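Local coordinates for protein tRNA (Adenine(22)-N(1))-methyltransferase (Mycoplasma capricolum subsp. capricolum, PDB 6QE6) that probably methylates N1 of adenine 22 in tRNA, and binds the cofactor product S-adenosyl-L-homocysteine, at residues A[108-113]-A[132-137]; A[143-148]-A[170-175]; A[32-37]-A[56-61]. All blocks are in the same frame, centred on the assembly; numbering follows the deposited sequence.

Contact 1 of 3, residues A[108-113]-A[132-137]. With SAH (S-adenosyl-L-homocysteine), chain C.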
loop_
_atom_site.group_PDB
_atom_site.type_symbol
_atom_site.label_atom_id
_atom_site.label_comp_id
_atom_site.label_asym_id
_atom_site.label_seq_id
_atom_site.Cartn_x
_atom_site.Cartn_y
_atom_site.Cartn_z
ATOM N N ASP A 108 11.661 -10.947 -1.647
ATOM C CA ASP A 108 12.225 -9.615 -1.445
ATOM C C ASP A 108 11.125 -8.584 -1.215
ATOM O O ASP A 108 11.221 -7.752 -0.307
ATOM C CB ASP A 108 13.081 -9.217 -2.644
ATOM C CG ASP A 108 14.293 -10.117 -2.821
ATOM O OD1 ASP A 108 15.381 -9.740 -2.341
ATOM O OD2 ASP A 108 14.162 -11.209 -3.416
ATOM N N TYR A 109 10.067 -8.620 -2.024
ATOM C CA TYR A 109 9.017 -7.621 -1.924
ATOM C C TYR A 109 7.670 -8.290 -2.094
ATOM O O TYR A 109 7.427 -8.958 -3.103
ATOM C CB TYR A 109 9.138 -6.543 -2.994
ATOM C CG TYR A 109 10.320 -5.619 -2.896
ATOM C CD1 TYR A 109 10.226 -4.408 -2.209
ATOM C CD2 TYR A 109 11.516 -5.916 -3.557
ATOM C CE1 TYR A 109 11.294 -3.531 -2.161
ATOM C CE2 TYR A 109 12.603 -5.051 -3.498
ATOM C CZ TYR A 109 12.480 -3.862 -2.801
ATOM O OH TYR A 109 13.540 -3.002 -2.762
ATOM N N VAL A 110 6.789 -8.081 -1.135
ATOM C CA VAL A 110 5.380 -8.358 -1.328
ATOM C C VAL A 110 4.698 -7.049 -1.692
ATOM O O VAL A 110 4.875 -6.038 -0.998
ATOM C CB VAL A 110 4.768 -8.991 -0.076
ATOM C CG1 VAL A 110 3.270 -8.975 -0.184
ATOM C CG2 VAL A 110 5.308 -10.412 0.076
ATOM N N THR A 111 3.972 -7.041 -2.806
ATOM C CA THR A 111 3.195 -5.881 -3.210
ATOM C C THR A 111 1.719 -6.187 -3.034
ATOM O O THR A 111 1.262 -7.297 -3.335
ATOM C CB THR A 111 3.472 -5.451 -4.655
ATOM O OG1 THR A 111 3.191 -6.531 -5.559
ATOM C CG2 THR A 111 4.923 -5.015 -4.799
ATOM N N ILE A 112 0.998 -5.207 -2.493
ATOM C CA ILE A 112 -0.435 -5.275 -2.281
ATOM C C ILE A 112 -0.986 -3.969 -2.814
ATOM O O ILE A 112 -0.743 -2.906 -2.223
ATOM C CB ILE A 112 -0.802 -5.454 -0.804
ATOM C CG1 ILE A 112 -0.053 -6.641 -0.206
ATOM C CG2 ILE A 112 -2.296 -5.605 -0.659
ATOM C CD1 ILE A 112 -0.050 -6.686 1.313
ATOM N N CYS A 113 -1.722 -4.032 -3.925
ATOM C CA CYS A 113 -2.212 -2.834 -4.588
ATOM C C CYS A 113 -3.706 -2.944 -4.851
ATOM O O CYS A 113 -4.210 -4.008 -5.229
ATOM C CB CYS A 113 -1.456 -2.588 -5.900
ATOM S SG CYS A 113 0.353 -2.645 -5.687
ATOM N N SER A 132 10.771 -9.754 3.130
ATOM C CA SER A 132 11.678 -8.692 3.554
ATOM C C SER A 132 11.088 -7.290 3.455
ATOM O O SER A 132 11.483 -6.428 4.236
ATOM C CB SER A 132 12.979 -8.740 2.738
ATOM O OG SER A 132 13.876 -9.681 3.295
ATOM N N ASN A 133 10.197 -7.024 2.499
ATOM C CA ASN A 133 9.702 -5.675 2.263
ATOM C C ASN A 133 8.280 -5.737 1.739
ATOM O O ASN A 133 7.906 -6.672 1.034
ATOM C CB ASN A 133 10.516 -4.889 1.236
ATOM C CG ASN A 133 11.960 -4.785 1.588
ATOM O OD1 ASN A 133 12.366 -3.909 2.354
ATOM N ND2 ASN A 133 12.766 -5.666 1.006
ATOM N N TYR A 134 7.498 -4.722 2.081
ATOM C CA TYR A 134 6.185 -4.529 1.504
ATOM C C TYR A 134 6.199 -3.245 0.705
ATOM O O TYR A 134 6.794 -2.248 1.128
ATOM C CB TYR A 134 5.095 -4.447 2.572
ATOM C CG TYR A 134 4.861 -5.751 3.279
ATOM C CD1 TYR A 134 3.982 -6.693 2.756
ATOM C CD2 TYR A 134 5.532 -6.053 4.462
ATOM C CE1 TYR A 134 3.773 -7.890 3.386
ATOM C CE2 TYR A 134 5.322 -7.248 5.104
ATOM C CZ TYR A 134 4.445 -8.162 4.567
ATOM O OH TYR A 134 4.232 -9.356 5.210
ATOM N N ILE A 135 5.554 -3.275 -0.452
ATOM C CA ILE A 135 5.076 -2.060 -1.090
ATOM C C ILE A 135 3.565 -2.165 -1.161
ATOM O O ILE A 135 3.027 -3.078 -1.800
ATOM C CB ILE A 135 5.685 -1.850 -2.481
ATOM C CG1 ILE A 135 7.214 -1.921 -2.396
ATOM C CG2 ILE A 135 5.175 -0.524 -3.078
ATOM C CD1 ILE A 135 7.869 -1.965 -3.730
ATOM N N ILE A 136 2.881 -1.235 -0.508
ATOM C CA ILE A 136 1.429 -1.224 -0.452
ATOM C C ILE A 136 0.908 0.033 -1.143
ATOM O O ILE A 136 1.453 1.129 -0.974
ATOM C CB ILE A 136 0.950 -1.316 1.006
ATOM C CG1 ILE A 136 1.305 -2.710 1.552
ATOM C CG2 ILE A 136 -0.532 -0.985 1.108
ATOM C CD1 ILE A 136 1.703 -2.721 3.009
ATOM N N CYS A 137 -0.130 -0.141 -1.954
ATOM C CA CYS A 137 -0.843 0.957 -2.604
ATOM C C CYS A 137 -2.306 0.843 -2.179
ATOM O O CYS A 137 -3.121 0.229 -2.869
ATOM C CB CYS A 137 -0.671 0.905 -4.134
ATOM S SG CYS A 137 -1.393 2.316 -4.988
HETATM N N SAH C . -3.530 -5.519 -8.160
HETATM C CA SAH C . -4.392 -4.852 -9.130
HETATM C CB SAH C . -5.848 -5.314 -8.972
HETATM C CG SAH C . -6.562 -4.924 -7.677
HETATM S SD SAH C . -8.309 -5.409 -7.696
HETATM C C SAH C . -4.307 -3.328 -9.006
HETATM O O SAH C . -3.891 -2.798 -7.969
HETATM O OXT SAH C . -4.656 -2.590 -9.935
HETATM C "C5'" SAH C . -8.146 -6.266 -6.113
HETATM C "C4'" SAH C . -7.819 -7.745 -6.295
HETATM O "O4'" SAH C . -7.479 -8.297 -5.046
HETATM C "C3'" SAH C . -9.007 -8.547 -6.794
HETATM O "O3'" SAH C . -8.618 -9.316 -7.909
HETATM C "C2'" SAH C . -9.375 -9.465 -5.640
HETATM O "O2'" SAH C . -9.781 -10.709 -6.141
HETATM C "C1'" SAH C . -8.078 -9.555 -4.869
HETATM N N9 SAH C . -8.258 -9.772 -3.433
HETATM C C8 SAH C . -9.215 -9.231 -2.624
HETATM N N7 SAH C . -8.998 -9.688 -1.361
HETATM C C5 SAH C . -7.930 -10.492 -1.360
HETATM C C6 SAH C . -7.302 -11.210 -0.353
HETATM N N6 SAH C . -7.753 -11.169 0.898
HETATM N N1 SAH C . -6.202 -11.974 -0.668
HETATM C C2 SAH C . -5.723 -12.021 -1.963
HETATM N N3 SAH C . -6.361 -11.302 -2.952
HETATM C C4 SAH C . -7.445 -10.551 -2.653
#
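D108 meets N133 where two parallel strands, 109-113 and 133-137, come together. They are neighbours in the central sheet of a Rossmann-like methyltransferase fold, and helix 117-124 makes the beta-alpha-beta crossover between them. D108 O accepts a nearly straight hydrogen bond (160°) from N133 ND2 at 2.9 Å. The oxygen lies close to the amide plane of N133, while the donor is tilted from the carbonyl plane of D108. N133 CG stands beside its own backbone N, opposite the carbonyl carbon (chi1 -57°), which turns the amide back to D108 O and over one face of the Y109 ring. The two planes are 29° apart, and ND2 sits toward the rim. Y109 CD1 also touches I135 CD1 at 3.7 Å. V110 begins the regular pairing: its N bonds to N133 O, and its O accepts from I135 N. Its CB and CG1 lie alongside the Y134 ring, with CB 3.7 Å from Y134 CD1. T111 packs CG2 beside I135 CB, while its OG1 bonds to D41. I112 N donates to I135 O, and I112 O accepts from C137 N. C113 lines the cofactor pocket: its carbonyl O accepts a weak hydrogen bond from the amino N of SAH at 3.4 Å.

Contact 2 of 3, residues A[143-148]-A[170-175]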
loop_
_atom_site.group_PDB
_atom_site.type_symbol
_atom_site.label_atom_id
_atom_site.label_comp_id
_atom_site.label_asym_id
_atom_site.label_seq_id
_atom_site.Cartn_x
_atom_site.Cartn_y
_atom_site.Cartn_z
ATOM N N LYS A 143 -3.234 5.163 8.160
ATOM C CA LYS A 143 -2.782 5.365 9.537
ATOM C C LYS A 143 -2.597 4.033 10.273
ATOM O O LYS A 143 -1.658 3.870 11.053
ATOM C CB LYS A 143 -3.767 6.275 10.279
ATOM C CG LYS A 143 -3.898 5.965 11.759
ATOM C CD LYS A 143 -3.778 7.211 12.625
ATOM C CE LYS A 143 -4.044 6.890 14.093
ATOM N NZ LYS A 143 -4.406 8.113 14.848
ATOM N N ASN A 144 -3.471 3.063 10.019
ATOM C CA ASN A 144 -3.347 1.774 10.683
ATOM C C ASN A 144 -2.157 0.979 10.145
ATOM O O ASN A 144 -1.581 0.181 10.879
ATOM C CB ASN A 144 -4.663 0.988 10.543
ATOM C CG ASN A 144 -5.161 0.882 9.049
ATOM O OD1 ASN A 144 -4.674 1.615 8.160
ATOM N ND2 ASN A 144 -6.137 -0.021 8.790
ATOM N N LEU A 145 -1.760 1.186 8.885
ATOM C CA LEU A 145 -0.562 0.527 8.370
ATOM C C LEU A 145 0.721 1.158 8.911
ATOM O O LEU A 145 1.726 0.456 9.083
ATOM C CB LEU A 145 -0.539 0.553 6.834
ATOM C CG LEU A 145 -1.771 -0.011 6.121
ATOM C CD1 LEU A 145 -1.561 -0.174 4.605
ATOM C CD2 LEU A 145 -2.178 -1.333 6.776
ATOM N N ARG A 146 0.715 2.470 9.176
ATOM C CA ARG A 146 1.896 3.097 9.748
ATOM C C ARG A 146 2.066 2.689 11.211
ATOM O O ARG A 146 3.188 2.440 11.669
ATOM C CB ARG A 146 1.805 4.619 9.586
ATOM C CG ARG A 146 2.085 5.093 8.146
ATOM C CD ARG A 146 2.223 6.619 7.991
ATOM N NE ARG A 146 0.919 7.217 8.151
ATOM C CZ ARG A 146 0.193 7.764 7.182
ATOM N NH1 ARG A 146 0.640 7.851 5.935
ATOM N NH2 ARG A 146 -0.995 8.246 7.490
ATOM N N LEU A 147 0.955 2.590 11.946
ATOM C CA LEU A 147 0.985 2.095 13.317
ATOM C C LEU A 147 1.548 0.685 13.367
ATOM O O LEU A 147 2.350 0.350 14.246
ATOM C CB LEU A 147 -0.434 2.113 13.885
ATOM C CG LEU A 147 -0.729 2.421 15.354
ATOM C CD1 LEU A 147 0.307 3.366 15.967
ATOM C CD2 LEU A 147 -2.128 3.041 15.437
ATOM N N TRP A 148 1.113 -0.153 12.432
ATOM C CA TRP A 148 1.643 -1.496 12.313
ATOM C C TRP A 148 3.155 -1.475 12.116
ATOM O O TRP A 148 3.893 -2.144 12.850
ATOM C CB TRP A 148 0.952 -2.208 11.158
ATOM C CG TRP A 148 1.391 -3.608 11.009
ATOM C CD1 TRP A 148 0.956 -4.682 11.727
ATOM C CD2 TRP A 148 2.364 -4.105 10.084
ATOM N NE1 TRP A 148 1.600 -5.822 11.304
ATOM C CE2 TRP A 148 2.471 -5.496 10.297
ATOM C CE3 TRP A 148 3.156 -3.513 9.097
ATOM C CZ2 TRP A 148 3.328 -6.312 9.540
ATOM C CZ3 TRP A 148 4.012 -4.321 8.355
ATOM C CH2 TRP A 148 4.091 -5.709 8.586
ATOM N N TRP A 170 -2.746 5.681 -1.453
ATOM C CA TRP A 170 -1.735 5.895 -0.431
ATOM C C TRP A 170 -0.664 4.835 -0.643
ATOM O O TRP A 170 -0.905 3.640 -0.438
ATOM C CB TRP A 170 -2.345 5.812 0.971
ATOM C CG TRP A 170 -3.194 7.006 1.415
ATOM C CD1 TRP A 170 -2.818 7.991 2.276
ATOM C CD2 TRP A 170 -4.560 7.299 1.053
ATOM N NE1 TRP A 170 -3.848 8.886 2.469
ATOM C CE2 TRP A 170 -4.925 8.487 1.726
ATOM C CE3 TRP A 170 -5.499 6.682 0.218
ATOM C CZ2 TRP A 170 -6.197 9.065 1.596
ATOM C CZ3 TRP A 170 -6.747 7.246 0.094
ATOM C CH2 TRP A 170 -7.090 8.432 0.781
ATOM N N LEU A 171 0.509 5.256 -1.069
ATOM C CA LEU A 171 1.581 4.315 -1.320
ATOM C C LEU A 171 2.561 4.369 -0.158
ATOM O O LEU A 171 2.994 5.454 0.239
ATOM C CB LEU A 171 2.271 4.626 -2.649
ATOM C CG LEU A 171 3.473 3.752 -2.996
ATOM C CD1 LEU A 171 3.428 3.282 -4.427
ATOM C CD2 LEU A 171 4.739 4.539 -2.750
ATOM N N ILE A 172 2.905 3.196 0.379
ATOM C CA ILE A 172 3.793 3.094 1.525
ATOM C C ILE A 172 4.695 1.875 1.339
ATOM O O ILE A 172 4.233 0.794 0.951
ATOM C CB ILE A 172 2.999 3.034 2.853
ATOM C CG1 ILE A 172 3.948 2.916 4.059
ATOM C CG2 ILE A 172 1.923 1.947 2.813
ATOM C CD1 ILE A 172 3.271 2.983 5.429
ATOM N N GLU A 173 5.991 2.066 1.561
ATOM C CA GLU A 173 6.989 1.014 1.438
ATOM C C GLU A 173 7.572 0.732 2.820
ATOM O O GLU A 173 8.046 1.647 3.501
ATOM C CB GLU A 173 8.105 1.393 0.455
ATOM C CG GLU A 173 9.363 0.526 0.646
ATOM C CD GLU A 173 10.329 0.541 -0.543
ATOM O OE1 GLU A 173 10.249 1.476 -1.375
ATOM O OE2 GLU A 173 11.178 -0.382 -0.637
ATOM N N ILE A 174 7.530 -0.531 3.229
ATOM C CA ILE A 174 7.963 -0.949 4.553
ATOM C C ILE A 174 9.158 -1.881 4.390
ATOM O O ILE A 174 9.059 -2.907 3.696
ATOM C CB ILE A 174 6.821 -1.626 5.326
ATOM C CG1 ILE A 174 5.650 -0.651 5.472
ATOM C CG2 ILE A 174 7.300 -2.123 6.693
ATOM C CD1 ILE A 174 4.398 -1.298 6.001
ATOM N N ASN A 175 10.291 -1.505 5.006
ATOM C CA ASN A 175 11.526 -2.289 5.009
ATOM C C ASN A 175 11.704 -2.919 6.383
ATOM O O ASN A 175 12.100 -2.235 7.337
ATOM C CB ASN A 175 12.735 -1.419 4.670
ATOM C CG ASN A 175 14.044 -2.222 4.615
ATOM O OD1 ASN A 175 14.056 -3.436 4.850
ATOM N ND2 ASN A 175 15.149 -1.544 4.284
#
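R146 and I172 make the closest approach between helix 143-148 and strand 170-175. The contact across the two segments is apolar, with no hydrogen bond between them. The aliphatic part of R146 does the work: its CG lies 3.6 Å from I172 CD1. I172 extends fully, with CG1 anti to the backbone N (chi1 180°) and CD1 continuing outward, and this carries the methyl to the helix. L145 adds a looser touch, its CD1 4.5 Å from I172 CG2. The aromatic contact is made by W148. The methyl CD1 of I174 comes to the edge of the indole, near its plane, 3.9 Å from CZ3. The W148 side chain swings anti to its backbone nitrogen (chi1 -177°), which brings the six-membered ring to the strand.

This is a helix laid on one face of a mixed sheet, as in Rossmann-like methyltransferases. The short axes run only 9° apart in direction and come within 10.3 Å. Strand 170-175 is antiparallel to both its neighbours, and I136 of the adjoining strand 133-138 packs on both L145 and I172.

The charged ends find partners outside the two segments. R146 NH1 forms a salt bridge with E159 on the neighbouring strand 155-163, while NE bonds to the I188 carbonyl. K143 NZ forms a salt bridge with E189.

Contact 3 of 3, residues A[32-37]-A[56-61]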
loop_
_atom_site.group_PDB
_atom_site.type_symbol
_atom_site.label_atom_id
_atom_site.label_comp_id
_atom_site.label_asym_id
_atom_site.label_seq_id
_atom_site.Cartn_x
_atom_site.Cartn_y
_atom_site.Cartn_z
ATOM N N LEU A 32 10.071 1.201 -7.403
ATOM C CA LEU A 32 10.717 0.857 -6.143
ATOM C C LEU A 32 11.360 -0.530 -6.143
ATOM O O LEU A 32 11.982 -0.900 -5.140
ATOM C CB LEU A 32 9.700 0.949 -4.995
ATOM C CG LEU A 32 8.988 2.299 -4.873
ATOM C CD1 LEU A 32 7.766 2.280 -3.942
ATOM C CD2 LEU A 32 9.996 3.363 -4.446
ATOM N N ILE A 33 11.220 -1.307 -7.214
ATOM C CA ILE A 33 11.611 -2.718 -7.219
ATOM C C ILE A 33 12.705 -2.931 -8.252
ATOM O O ILE A 33 12.479 -2.740 -9.460
ATOM C CB ILE A 33 10.433 -3.653 -7.518
ATOM C CG1 ILE A 33 9.351 -3.500 -6.467
ATOM C CG2 ILE A 33 10.925 -5.097 -7.584
ATOM C CD1 ILE A 33 8.257 -4.497 -6.611
ATOM N N ASN A 34 13.875 -3.358 -7.782
ATOM C CA ASN A 34 14.995 -3.635 -8.664
ATOM C C ASN A 34 15.839 -4.749 -8.064
ATOM O O ASN A 34 15.852 -4.950 -6.847
ATOM C CB ASN A 34 15.834 -2.374 -8.891
ATOM C CG ASN A 34 15.059 -1.288 -9.623
ATOM O OD1 ASN A 34 14.895 -1.354 -10.836
ATOM N ND2 ASN A 34 14.577 -0.289 -8.887
ATOM N N ASN A 35 16.520 -5.491 -8.938
ATOM C CA ASN A 35 17.549 -6.438 -8.520
ATOM C C ASN A 35 17.020 -7.424 -7.494
ATOM O O ASN A 35 17.711 -7.752 -6.534
ATOM C CB ASN A 35 18.773 -5.708 -7.959
ATOM C CG ASN A 35 19.353 -4.736 -8.949
ATOM O OD1 ASN A 35 19.593 -5.086 -10.111
ATOM N ND2 ASN A 35 19.551 -3.493 -8.517
ATOM N N SER A 36 15.786 -7.881 -7.684
ATOM C CA SER A 36 15.132 -8.772 -6.736
ATOM C C SER A 36 15.177 -10.198 -7.242
ATOM O O SER A 36 15.202 -10.439 -8.445
ATOM C CB SER A 36 13.678 -8.365 -6.501
ATOM O OG SER A 36 13.644 -7.116 -5.848
ATOM N N THR A 37 15.177 -11.147 -6.307
ATOM C CA THR A 37 15.067 -12.542 -6.707
ATOM C C THR A 37 13.607 -12.940 -6.909
ATOM O O THR A 37 13.225 -13.407 -7.988
ATOM C CB THR A 37 15.757 -13.450 -5.681
ATOM O OG1 THR A 37 17.175 -13.300 -5.802
ATOM C CG2 THR A 37 15.407 -14.900 -5.928
ATOM N N ASN A 56 11.105 -6.580 -17.322
ATOM C CA ASN A 56 12.137 -5.562 -17.181
ATOM C C ASN A 56 13.258 -5.981 -16.237
ATOM O O ASN A 56 14.083 -5.146 -15.855
ATOM C CB ASN A 56 11.512 -4.244 -16.738
ATOM C CG ASN A 56 10.742 -3.569 -17.866
ATOM O OD1 ASN A 56 11.166 -2.543 -18.401
ATOM N ND2 ASN A 56 9.612 -4.158 -18.244
ATOM N N ASN A 57 13.326 -7.262 -15.888
ATOM C CA ASN A 57 14.432 -7.810 -15.102
ATOM C C ASN A 57 14.548 -7.137 -13.727
ATOM O O ASN A 57 15.636 -7.039 -13.152
ATOM C CB ASN A 57 15.756 -7.721 -15.879
ATOM C CG ASN A 57 15.584 -8.035 -17.372
ATOM O OD1 ASN A 57 15.195 -9.149 -17.751
ATOM N ND2 ASN A 57 15.872 -7.050 -18.223
ATOM N N LYS A 58 13.422 -6.660 -13.188
ATOM C CA LYS A 58 13.410 -6.167 -11.820
ATOM C C LYS A 58 13.312 -7.315 -10.825
ATOM O O LYS A 58 13.834 -7.222 -9.709
ATOM C CB LYS A 58 12.263 -5.174 -11.643
ATOM C CG LYS A 58 12.512 -3.875 -12.399
ATOM C CD LYS A 58 11.263 -3.043 -12.577
ATOM C CE LYS A 58 11.626 -1.591 -12.788
ATOM N NZ LYS A 58 12.040 -0.947 -11.514
ATOM N N THR A 59 12.669 -8.403 -11.212
ATOM C CA THR A 59 12.636 -9.609 -10.407
ATOM C C THR A 59 12.929 -10.799 -11.313
ATOM O O THR A 59 12.674 -10.756 -12.521
ATOM C CB THR A 59 11.269 -9.768 -9.689
ATOM O OG1 THR A 59 11.343 -10.823 -8.725
ATOM C CG2 THR A 59 10.183 -10.087 -10.661
ATOM N N LYS A 60 13.501 -11.854 -10.724
ATOM C CA LYS A 60 13.787 -13.073 -11.476
ATOM C C LYS A 60 12.553 -13.956 -11.559
ATOM O O LYS A 60 12.282 -14.551 -12.609
ATOM C CB LYS A 60 14.953 -13.840 -10.840
ATOM C CG LYS A 60 16.277 -13.101 -10.806
ATOM C CD LYS A 60 16.881 -12.959 -12.200
ATOM C CE LYS A 60 18.291 -12.366 -12.141
ATOM N NZ LYS A 60 18.847 -12.210 -13.509
ATOM N N ILE A 61 11.799 -14.071 -10.467
ATOM C CA ILE A 61 10.520 -14.766 -10.496
ATOM C C ILE A 61 9.456 -13.939 -9.768
ATOM O O ILE A 61 9.751 -12.992 -9.029
ATOM C CB ILE A 61 10.609 -16.192 -9.899
ATOM C CG1 ILE A 61 10.870 -16.152 -8.401
ATOM C CG2 ILE A 61 11.660 -17.031 -10.621
ATOM C CD1 ILE A 61 10.348 -17.387 -7.693
HETATM O O HOH W 1 16.550 -9.357 -11.206
#
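The aliphatic chain of K58 arches round I33 O and ends in an ammonium group held by three oxygens. Its NZ donates to I33 O at 2.8 Å, to N34 OD1 at 3.0 Å and to A30 O. The donor is tilted from the carbonyl plane of I33 and stands well above that of the N34 amide. The lysine and asparagine side chains run side by side in the same direction. The K58 chain is extended until a bend at chi4 (-76°) brings the ammonium group onto the oxygens.

Backbone bonds continue the join. S36 N donates to K58 O at 2.9 Å, and I61 N to T37 O. K60 N reaches S36 O and T37 O only through weak bonds. A water also links S36 O with N57 O.

Further out, S36 OG bonds to N34 O, and T59 OG1 to I61 O at 2.7 Å. N57, with positive phi, is the C-prime residue of the Schellman motif that ends helix 48-55 and leads the chain into strand 59-66. The contact sits where the two parallel strands of the beta-alpha-beta unit 36-42, 48-55, 59-66 begin. I33 and K58 both pack on L53 of that helix.

I33 O and N34 OD1 are two acceptors 3.1 Å apart, and the ammonium group bridging them probably offsets their repulsion. The three oxygens in turn probably stabilise its charged form, with no carboxylate among them.

All three contacts reach one mixed sheet. Contacts 1 and 3 have centres about 13 Å apart and meet where strands 109-115 and 36-42 are neighbours: D108 OD2 probably bonds to T37 N at 3.1 Å, and I135 CD1 packs on I33 CG1. Contacts 1 and 2, centres about 10 Å apart, share the pairing of strands 133-138 and 168-175, where I174 N probably bonds to Y134 O at 2.8 Å. Contacts 2 and 3 have centres about 22 Å apart, yet E173 and L171 touch L32. Contact 1 reaches the SAH pocket; the C137 side chain is about 4 Å from that of SAH-binding R25. The side chains of L145 and I33 stay about 13 and 12 Å from SAH.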